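Local coordinates for protein chloramphenicol acetyltransferase (Aliivibrio fischeri, PDB 6PXA) that probably transfers the acetyl group of acetyl-CoA to chloramphenicol, as a hexapeptide-repeat acyltransferase, and is captured here with taurocholic acid, at residues 189-194 with 213-218; 200-203 with 209-212. One frame throughout, in Å; residues are numbered along the deposited sequence.

Contact 1: 189-194 with 213-218; sequences WDWPLQ and QYFIKN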
ATOM      1  N   TRP B 189     -21.960  -6.629  22.617  1.00 52.58           N
ATOM      2  CA  TRP B 189     -21.110  -7.746  22.216  1.00 53.73           C
ATOM      3  C   TRP B 189     -20.884  -8.739  23.357  1.00 51.62           C
ATOM      4  O   TRP B 189     -20.496  -9.881  23.099  1.00 54.21           O
ATOM      5  CB  TRP B 189     -19.769  -7.226  21.664  1.00 51.73           C
ATOM      6  CG  TRP B 189     -19.198  -6.111  22.477  1.00 50.56           C
ATOM      7  CD1 TRP B 189     -18.467  -6.226  23.618  1.00 53.90           C
ATOM      8  CD2 TRP B 189     -19.339  -4.708  22.227  1.00 54.72           C
ATOM      9  NE1 TRP B 189     -18.138  -4.979  24.095  1.00 58.22           N
ATOM     10  CE2 TRP B 189     -18.656  -4.030  23.257  1.00 55.59           C
ATOM     11  CE3 TRP B 189     -19.961  -3.960  21.221  1.00 56.03           C
ATOM     12  CZ2 TRP B 189     -18.581  -2.637  23.314  1.00 53.89           C
ATOM     13  CZ3 TRP B 189     -19.880  -2.581  21.272  1.00 53.44           C
ATOM     14  CH2 TRP B 189     -19.213  -1.930  22.320  1.00 51.33           C
ATOM     15  N   ASP B 190     -21.164  -8.359  24.597  1.00 53.05           N
ATOM     16  CA  ASP B 190     -20.981  -9.253  25.734  1.00 56.43           C
ATOM     17  C   ASP B 190     -22.275  -9.933  26.173  1.00 60.10           C
ATOM     18  O   ASP B 190     -22.235 -10.790  27.053  1.00 60.27           O
ATOM     19  CB  ASP B 190     -20.369  -8.484  26.904  1.00 56.90           C
ATOM     20  CG  ASP B 190     -18.895  -8.192  26.702  1.00 59.78           C
ATOM     21  OD1 ASP B 190     -18.222  -8.970  25.989  1.00 56.31           O
ATOM     22  OD2 ASP B 190     -18.398  -7.198  27.277  1.00 57.52           O
ATOM     23  N   TRP B 191     -23.414  -9.579  25.573  1.00 63.36           N
ATOM     24  CA  TRP B 191     -24.694 -10.181  25.931  1.00 63.27           C
ATOM     25  C   TRP B 191     -24.713 -11.667  25.579  1.00 59.44           C
ATOM     26  O   TRP B 191     -24.033 -12.098  24.640  1.00 57.62           O
ATOM     27  CB  TRP B 191     -25.839  -9.494  25.187  1.00 55.93           C
ATOM     28  CG  TRP B 191     -26.054  -8.062  25.517  1.00 55.80           C
ATOM     29  CD1 TRP B 191     -25.359  -7.316  26.415  1.00 61.26           C
ATOM     30  CD2 TRP B 191     -27.035  -7.193  24.942  1.00 59.28           C
ATOM     31  NE1 TRP B 191     -25.843  -6.031  26.435  1.00 62.80           N
ATOM     32  CE2 TRP B 191     -26.877  -5.931  25.544  1.00 56.62           C
ATOM     33  CE3 TRP B 191     -28.024  -7.356  23.962  1.00 55.30           C
ATOM     34  CZ2 TRP B 191     -27.675  -4.832  25.202  1.00 56.15           C
ATOM     35  CZ3 TRP B 191     -28.812  -6.271  23.629  1.00 55.60           C
ATOM     36  CH2 TRP B 191     -28.640  -5.028  24.253  1.00 57.60           C
ATOM     37  N   PRO B 192     -25.533 -12.462  26.273  1.00 59.56           N
ATOM     38  CA  PRO B 192     -25.746 -13.843  25.834  1.00 60.49           C
ATOM     39  C   PRO B 192     -26.278 -13.860  24.413  1.00 59.03           C
ATOM     40  O   PRO B 192     -26.932 -12.915  23.960  1.00 62.06           O
ATOM     41  CB  PRO B 192     -26.778 -14.388  26.832  1.00 62.98           C
ATOM     42  CG  PRO B 192     -26.695 -13.463  28.021  1.00 64.30           C
ATOM     43  CD  PRO B 192     -26.404 -12.118  27.413  1.00 63.85           C
ATOM     44  N   LEU B 193     -25.965 -14.940  23.696  1.00 59.41           N
ATOM     45  CA  LEU B 193     -26.220 -14.949  22.258  1.00 58.26           C
ATOM     46  C   LEU B 193     -27.702 -14.780  21.949  1.00 58.87           C
ATOM     47  O   LEU B 193     -28.062 -14.123  20.968  1.00 57.78           O
ATOM     48  CB  LEU B 193     -25.686 -16.238  21.640  1.00 61.99           C
ATOM     49  CG  LEU B 193     -26.180 -16.622  20.246  1.00 61.13           C
ATOM     50  CD1 LEU B 193     -25.742 -15.601  19.170  1.00 63.78           C
ATOM     51  CD2 LEU B 193     -25.691 -18.020  19.898  1.00 61.16           C
ATOM     52  N   GLN B 194     -28.585 -15.346  22.780  1.00 60.96           N
ATOM     53  CA  GLN B 194     -30.011 -15.218  22.501  1.00 62.02           C
ATOM     54  C   GLN B 194     -30.483 -13.768  22.616  1.00 61.00           C
ATOM     55  O   GLN B 194     -31.452 -13.381  21.961  1.00 61.45           O
ATOM     56  CB  GLN B 194     -30.821 -16.129  23.439  1.00 68.70           C
ATOM     57  CG  GLN B 194     -32.305 -16.258  23.076  1.00 70.38           C
ATOM     58  CD  GLN B 194     -32.541 -16.768  21.654  1.00 76.32           C
ATOM     59  OE1 GLN B 194     -32.072 -17.843  21.277  1.00 78.91           O
ATOM     60  NE2 GLN B 194     -33.268 -15.989  20.859  1.00 72.67           N
ATOM     61  N   GLN B 213     -32.992   0.549  25.809  1.00 68.67           N
ATOM     62  CA  GLN B 213     -34.179   0.106  26.539  1.00 68.58           C
ATOM     63  C   GLN B 213     -34.236  -1.413  26.632  1.00 63.37           C
ATOM     64  O   GLN B 213     -34.568  -1.954  27.690  1.00 70.04           O
ATOM     65  CB  GLN B 213     -35.458   0.642  25.892  1.00 69.03           C
ATOM     66  CG  GLN B 213     -35.655   2.146  25.999  1.00 71.68           C
ATOM     67  CD  GLN B 213     -35.763   2.645  27.430  1.00 77.00           C
ATOM     68  OE1 GLN B 213     -36.451   2.050  28.276  1.00 82.77           O
ATOM     69  NE2 GLN B 213     -35.089   3.756  27.711  1.00 73.81           N
ATOM     70  N   TYR B 214     -33.917  -2.121  25.543  1.00 59.32           N
ATOM     71  CA  TYR B 214     -33.882  -3.581  25.610  1.00 66.34           C
ATOM     72  C   TYR B 214     -32.927  -4.047  26.694  1.00 68.80           C
ATOM     73  O   TYR B 214     -33.236  -4.979  27.452  1.00 66.00           O
ATOM     74  CB  TYR B 214     -33.479  -4.199  24.263  1.00 64.90           C
ATOM     75  CG  TYR B 214     -33.509  -5.720  24.307  1.00 61.95           C
ATOM     76  CD1 TYR B 214     -32.399  -6.457  24.723  1.00 57.70           C
ATOM     77  CD2 TYR B 214     -34.662  -6.412  23.970  1.00 63.25           C
ATOM     78  CE1 TYR B 214     -32.446  -7.844  24.789  1.00 61.28           C
ATOM     79  CE2 TYR B 214     -34.714  -7.787  24.026  1.00 66.56           C
ATOM     80  CZ  TYR B 214     -33.615  -8.503  24.440  1.00 67.18           C
ATOM     81  OH  TYR B 214     -33.700  -9.880  24.498  1.00 65.03           O
ATOM     82  N   PHE B 215     -31.757  -3.410  26.777  1.00 65.54           N
ATOM     83  CA  PHE B 215     -30.816  -3.700  27.853  1.00 61.76           C
ATOM     84  C   PHE B 215     -31.474  -3.555  29.218  1.00 66.01           C
ATOM     85  O   PHE B 215     -31.353  -4.440  30.072  1.00 73.01           O
ATOM     86  CB  PHE B 215     -29.605  -2.776  27.748  1.00 60.09           C
ATOM     87  CG  PHE B 215     -28.554  -3.047  28.764  1.00 66.82           C
ATOM     88  CD1 PHE B 215     -27.631  -4.062  28.564  1.00 70.54           C
ATOM     89  CD2 PHE B 215     -28.489  -2.301  29.935  1.00 66.26           C
ATOM     90  CE1 PHE B 215     -26.666  -4.321  29.496  1.00 65.79           C
ATOM     91  CE2 PHE B 215     -27.523  -2.552  30.857  1.00 72.78           C
ATOM     92  CZ  PHE B 215     -26.605  -3.564  30.640  1.00 71.71           C
ATOM     93  N   ILE B 216     -32.160  -2.434  29.448  1.00 63.12           N
ATOM     94  CA  ILE B 216     -32.711  -2.166  30.775  1.00 70.92           C
ATOM     95  C   ILE B 216     -33.735  -3.231  31.158  1.00 74.92           C
ATOM     96  O   ILE B 216     -33.783  -3.678  32.312  1.00 77.57           O
ATOM     97  CB  ILE B 216     -33.312  -0.747  30.829  1.00 74.39           C
ATOM     98  CG1 ILE B 216     -32.223   0.303  30.585  1.00 77.08           C
ATOM     99  CG2 ILE B 216     -34.015  -0.504  32.163  1.00 77.22           C
ATOM    100  CD1 ILE B 216     -32.753   1.709  30.341  1.00 76.76           C
ATOM    101  N   LYS B 217     -34.551  -3.675  30.193  1.00 73.22           N
ATOM    102  CA  LYS B 217     -35.639  -4.596  30.507  1.00 80.89           C
ATOM    103  C   LYS B 217     -35.179  -6.046  30.580  1.00 78.21           C
ATOM    104  O   LYS B 217     -35.760  -6.835  31.337  1.00 86.17           O
ATOM    105  CB  LYS B 217     -36.760  -4.479  29.471  1.00 81.45           C
ATOM    106  CG  LYS B 217     -37.142  -3.062  29.104  1.00 82.17           C
ATOM    107  CD  LYS B 217     -37.995  -2.399  30.151  1.00 89.47           C
ATOM    108  CE  LYS B 217     -38.291  -0.958  29.760  1.00 98.07           C
ATOM    109  NZ  LYS B 217     -38.651  -0.818  28.306  1.00 99.13           N
ATOM    110  N   ASN B 218     -34.150  -6.418  29.824  1.00 66.61           N
ATOM    111  CA  ASN B 218     -33.856  -7.827  29.594  1.00 67.15           C
ATOM    112  C   ASN B 218     -32.465  -8.272  30.016  1.00 69.99           C
ATOM    113  O   ASN B 218     -32.298  -9.424  30.420  1.00 71.56           O
ATOM    114  CB  ASN B 218     -34.065  -8.147  28.111  1.00 61.91           C
ATOM    115  CG  ASN B 218     -35.457  -7.778  27.652  1.00 72.70           C
ATOM    116  OD1 ASN B 218     -35.638  -6.937  26.767  1.00 78.64           O
ATOM    117  ND2 ASN B 218     -36.457  -8.384  28.280  1.00 70.89           N
TER

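Contact 2: 200-203 with 209-212; sequences MEIL and EELE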
ATOM      1  N   MET B 200     -31.578  -8.333  17.197  1.00 57.03           N
ATOM      2  CA  MET B 200     -30.952  -8.179  15.891  1.00 56.06           C
ATOM      3  C   MET B 200     -31.648  -7.122  15.031  1.00 61.03           C
ATOM      4  O   MET B 200     -30.985  -6.424  14.253  1.00 57.84           O
ATOM      5  CB  MET B 200     -30.918  -9.530  15.182  1.00 56.83           C
ATOM      6  CG  MET B 200     -30.179  -9.498  13.863  1.00 56.09           C
ATOM      7  SD  MET B 200     -28.504  -8.853  14.025  1.00 57.18           S
ATOM      8  CE  MET B 200     -27.853 -10.016  15.231  1.00 52.80           C
ATOM      9  N   GLU B 201     -32.970  -6.987  15.154  1.00 59.71           N
ATOM     10  CA  GLU B 201     -33.686  -5.945  14.425  1.00 69.13           C
ATOM     11  C   GLU B 201     -33.228  -4.555  14.844  1.00 65.75           C
ATOM     12  O   GLU B 201     -33.205  -3.635  14.019  1.00 66.28           O
ATOM     13  CB  GLU B 201     -35.194  -6.100  14.641  1.00 71.37           C
ATOM     14  CG  GLU B 201     -36.041  -5.834  13.411  1.00 87.12           C
ATOM     15  CD  GLU B 201     -36.696  -4.459  13.422  1.00100.12           C
ATOM     16  OE1 GLU B 201     -36.088  -3.517  13.979  1.00102.77           O
ATOM     17  OE2 GLU B 201     -37.818  -4.323  12.880  1.00102.65           O
ATOM     18  N   ILE B 202     -32.854  -4.379  16.111  1.00 60.33           N
ATOM     19  CA  ILE B 202     -32.359  -3.077  16.547  1.00 65.19           C
ATOM     20  C   ILE B 202     -30.902  -2.873  16.137  1.00 60.98           C
ATOM     21  O   ILE B 202     -30.520  -1.769  15.737  1.00 65.15           O
ATOM     22  CB  ILE B 202     -32.544  -2.899  18.066  1.00 66.43           C
ATOM     23  CG1 ILE B 202     -34.006  -3.097  18.469  1.00 61.80           C
ATOM     24  CG2 ILE B 202     -32.082  -1.513  18.493  1.00 65.78           C
ATOM     25  CD1 ILE B 202     -34.273  -2.798  19.946  1.00 62.80           C
ATOM     26  N   LEU B 203     -30.060  -3.914  16.237  1.00 53.94           N
ATOM     27  CA  LEU B 203     -28.654  -3.761  15.850  1.00 51.71           C
ATOM     28  C   LEU B 203     -28.496  -3.457  14.353  1.00 53.16           C
ATOM     29  O   LEU B 203     -27.557  -2.756  13.954  1.00 54.33           O
ATOM     30  CB  LEU B 203     -27.857  -5.017  16.222  1.00 58.80           C
ATOM     31  CG  LEU B 203     -27.715  -5.396  17.714  1.00 50.56           C
ATOM     32  CD1 LEU B 203     -27.250  -6.833  17.867  1.00 50.32           C
ATOM     33  CD2 LEU B 203     -26.770  -4.461  18.432  1.00 51.08           C
ATOM     34  N   GLU B 209     -31.166   4.088  21.213  1.00 65.05           N
ATOM     35  CA  GLU B 209     -32.012   4.237  22.395  1.00 64.26           C
ATOM     36  C   GLU B 209     -32.949   3.049  22.575  1.00 64.25           C
ATOM     37  O   GLU B 209     -33.211   2.627  23.709  1.00 67.28           O
ATOM     38  CB  GLU B 209     -32.804   5.538  22.314  1.00 68.10           C
ATOM     39  CG  GLU B 209     -31.947   6.769  22.468  1.00 75.18           C
ATOM     40  CD  GLU B 209     -32.773   8.028  22.582  1.00 90.17           C
ATOM     41  OE1 GLU B 209     -34.012   7.944  22.438  1.00 96.32           O
ATOM     42  OE2 GLU B 209     -32.188   9.102  22.821  1.00 96.18           O
ATOM     43  N   GLU B 210     -33.477   2.506  21.473  1.00 58.39           N
ATOM     44  CA  GLU B 210     -34.179   1.228  21.546  1.00 63.36           C
ATOM     45  C   GLU B 210     -33.269   0.149  22.117  1.00 63.93           C
ATOM     46  O   GLU B 210     -33.665  -0.614  23.008  1.00 62.82           O
ATOM     47  CB  GLU B 210     -34.684   0.811  20.162  1.00 68.73           C
ATOM     48  CG  GLU B 210     -36.021   1.363  19.748  1.00 75.62           C
ATOM     49  CD  GLU B 210     -36.500   0.770  18.424  1.00 83.06           C
ATOM     50  OE1 GLU B 210     -36.220   1.356  17.355  1.00 83.07           O
ATOM     51  OE2 GLU B 210     -37.154  -0.292  18.453  1.00 86.43           O
ATOM     52  N   LEU B 211     -32.034   0.079  21.624  1.00 63.65           N
ATOM     53  CA  LEU B 211     -31.100  -0.903  22.160  1.00 63.93           C
ATOM     54  C   LEU B 211     -30.908  -0.714  23.664  1.00 63.70           C
ATOM     55  O   LEU B 211     -30.887  -1.692  24.425  1.00 52.77           O
ATOM     56  CB  LEU B 211     -29.765  -0.811  21.422  1.00 47.98           C
ATOM     57  CG  LEU B 211     -28.866  -2.026  21.665  1.00 52.21           C
ATOM     58  CD1 LEU B 211     -29.489  -3.260  21.053  1.00 48.84           C
ATOM     59  CD2 LEU B 211     -27.441  -1.827  21.133  1.00 50.28           C
ATOM     60  N   GLU B 212     -30.791   0.542  24.109  1.00 62.38           N
ATOM     61  CA  GLU B 212     -30.575   0.820  25.525  1.00 61.90           C
ATOM     62  C   GLU B 212     -31.781   0.408  26.357  1.00 67.59           C
ATOM     63  O   GLU B 212     -31.623  -0.041  27.498  1.00 67.42           O
ATOM     64  CB  GLU B 212     -30.267   2.304  25.726  1.00 61.33           C
ATOM     65  CG  GLU B 212     -29.940   2.691  27.151  1.00 64.59           C
ATOM     66  CD  GLU B 212     -29.994   4.190  27.391  1.00 67.70           C
ATOM     67  OE1 GLU B 212     -30.617   4.916  26.591  1.00 67.27           O
ATOM     68  OE2 GLU B 212     -29.421   4.643  28.402  1.00 74.29           O
TER

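Contact 1: 189-194 with 213-218
The indole of Trp191 meets Tyr214 and Phe215 in an aromatic cluster, which joins the turn leading into helix 193-198 to helix 208-219 in the C-terminal helical part of this hexapeptide-repeat (left-handed beta-helix) transferase. Trp191 sits just before Pro192, the N-cap residue of helix 193-198, and its CA-CB bond points toward the other helix. With CG anti to the carbonyl carbon (chi1 -64°), its long bicyclic ring is carried across the gap between two backbones that come no closer than 9.1 Å at the CA atoms of Trp191 and Phe215. Tryptophan is long enough to meet both partners across it.

The indole serves its partners with different stretches of its rim. CZ3 and CH2 meet Tyr214, CZ3 of Trp191 lying 3.8 Å from CD1 of Tyr214. The run NE1-CE2-CZ2 lies against Phe215, whose CD1 is 3.4 Å from NE1 of Trp191 and equally close to its CZ2. Neither pair is a true stack. The six-membered ring of Trp191 and the Tyr214 ring are turned by 30°, with centroids 5.8 Å apart; the five-membered ring and the Phe215 ring are turned by 27°, with centroids separated by 5.5 Å. Both pairs are thus roughly parallel but slid apart, so the rings barely overlap, and the indole reaches Phe215 at its edge, near its plane.

Two polar atoms of the cluster find partners elsewhere. Trp191 NE1 donates to Ile186 O, which should help fix the rotation of the indole. Tyrosine suits its partly exposed position because its ring packs while its hydroxyl reaches helix 193-198: Tyr214 OH is hydrogen-bonded to both His195 ND1 and Asn198 ND2.

Contact 2: 200-203 with 209-212
The carbonyl oxygen of Ile202 accepts a hydrogen bond from Ser205 OG in the turn that follows, while the side chain of the same residue packs against Glu210 and Leu211; across the two segments the contact is entirely van der Waals. A beta-branched isoleucine suits this helix-to-helix approach, because its two arms serve different neighbours. CG2, anti to the backbone N, presses on the backbone of the other helix, 3.5 Å from Leu211 N and 3.8 Å from Leu211 CB. CD1, at the end of the other arm, lies 3.6 Å from Glu210 CB, so the glutamate takes part through its aliphatic stem. Beyond that stem Glu210 extends to a carboxylate; it is a magnesium-binding residue in a structure of this protein, although none is bound to this chain here. Glu201 OE1 stands 5.6 Å from Glu210 OE2, a pairing probably unfavourable unless a cation lies nearby, which is consistent with that magnesium site; Glu201 OE2 also makes a long, weak ion pair with Lys113 NZ of a second subunit.

On the buried side the leucines meet by their methyl ends, with Leu203 CD2 and Leu211 CD2 3.8 Å apart. Trp188 touches both of them. Ile98 of the second subunit packs on residues of both helices, so the pair borders that subunit, while Leu211 also reaches Leu183 and Ile186 of helix 177-186.

Both contacts use helix 208-219, and contact 2 is nested in the chain segment that contact 1 closes; their centres are about 9 Å apart. They join directly where Trp191 CH2 of contact 1 packs 3.8 Å from Leu211 CD1 of contact 2, so the two are continuous through this apolar touch. The side chain of Tyr214 is about 7 Å from that of Glu210, the magnesium-binding residue in contact 2. A bound taurocholic acid lies about 11 Å from the side chain of Leu203, and no residue of either contact is among those lining its pockets. Beside contact 1, however, Leu193 packs on Phe108 of the second subunit, and Phe108 is one of the residues that line a taurocholate pocket.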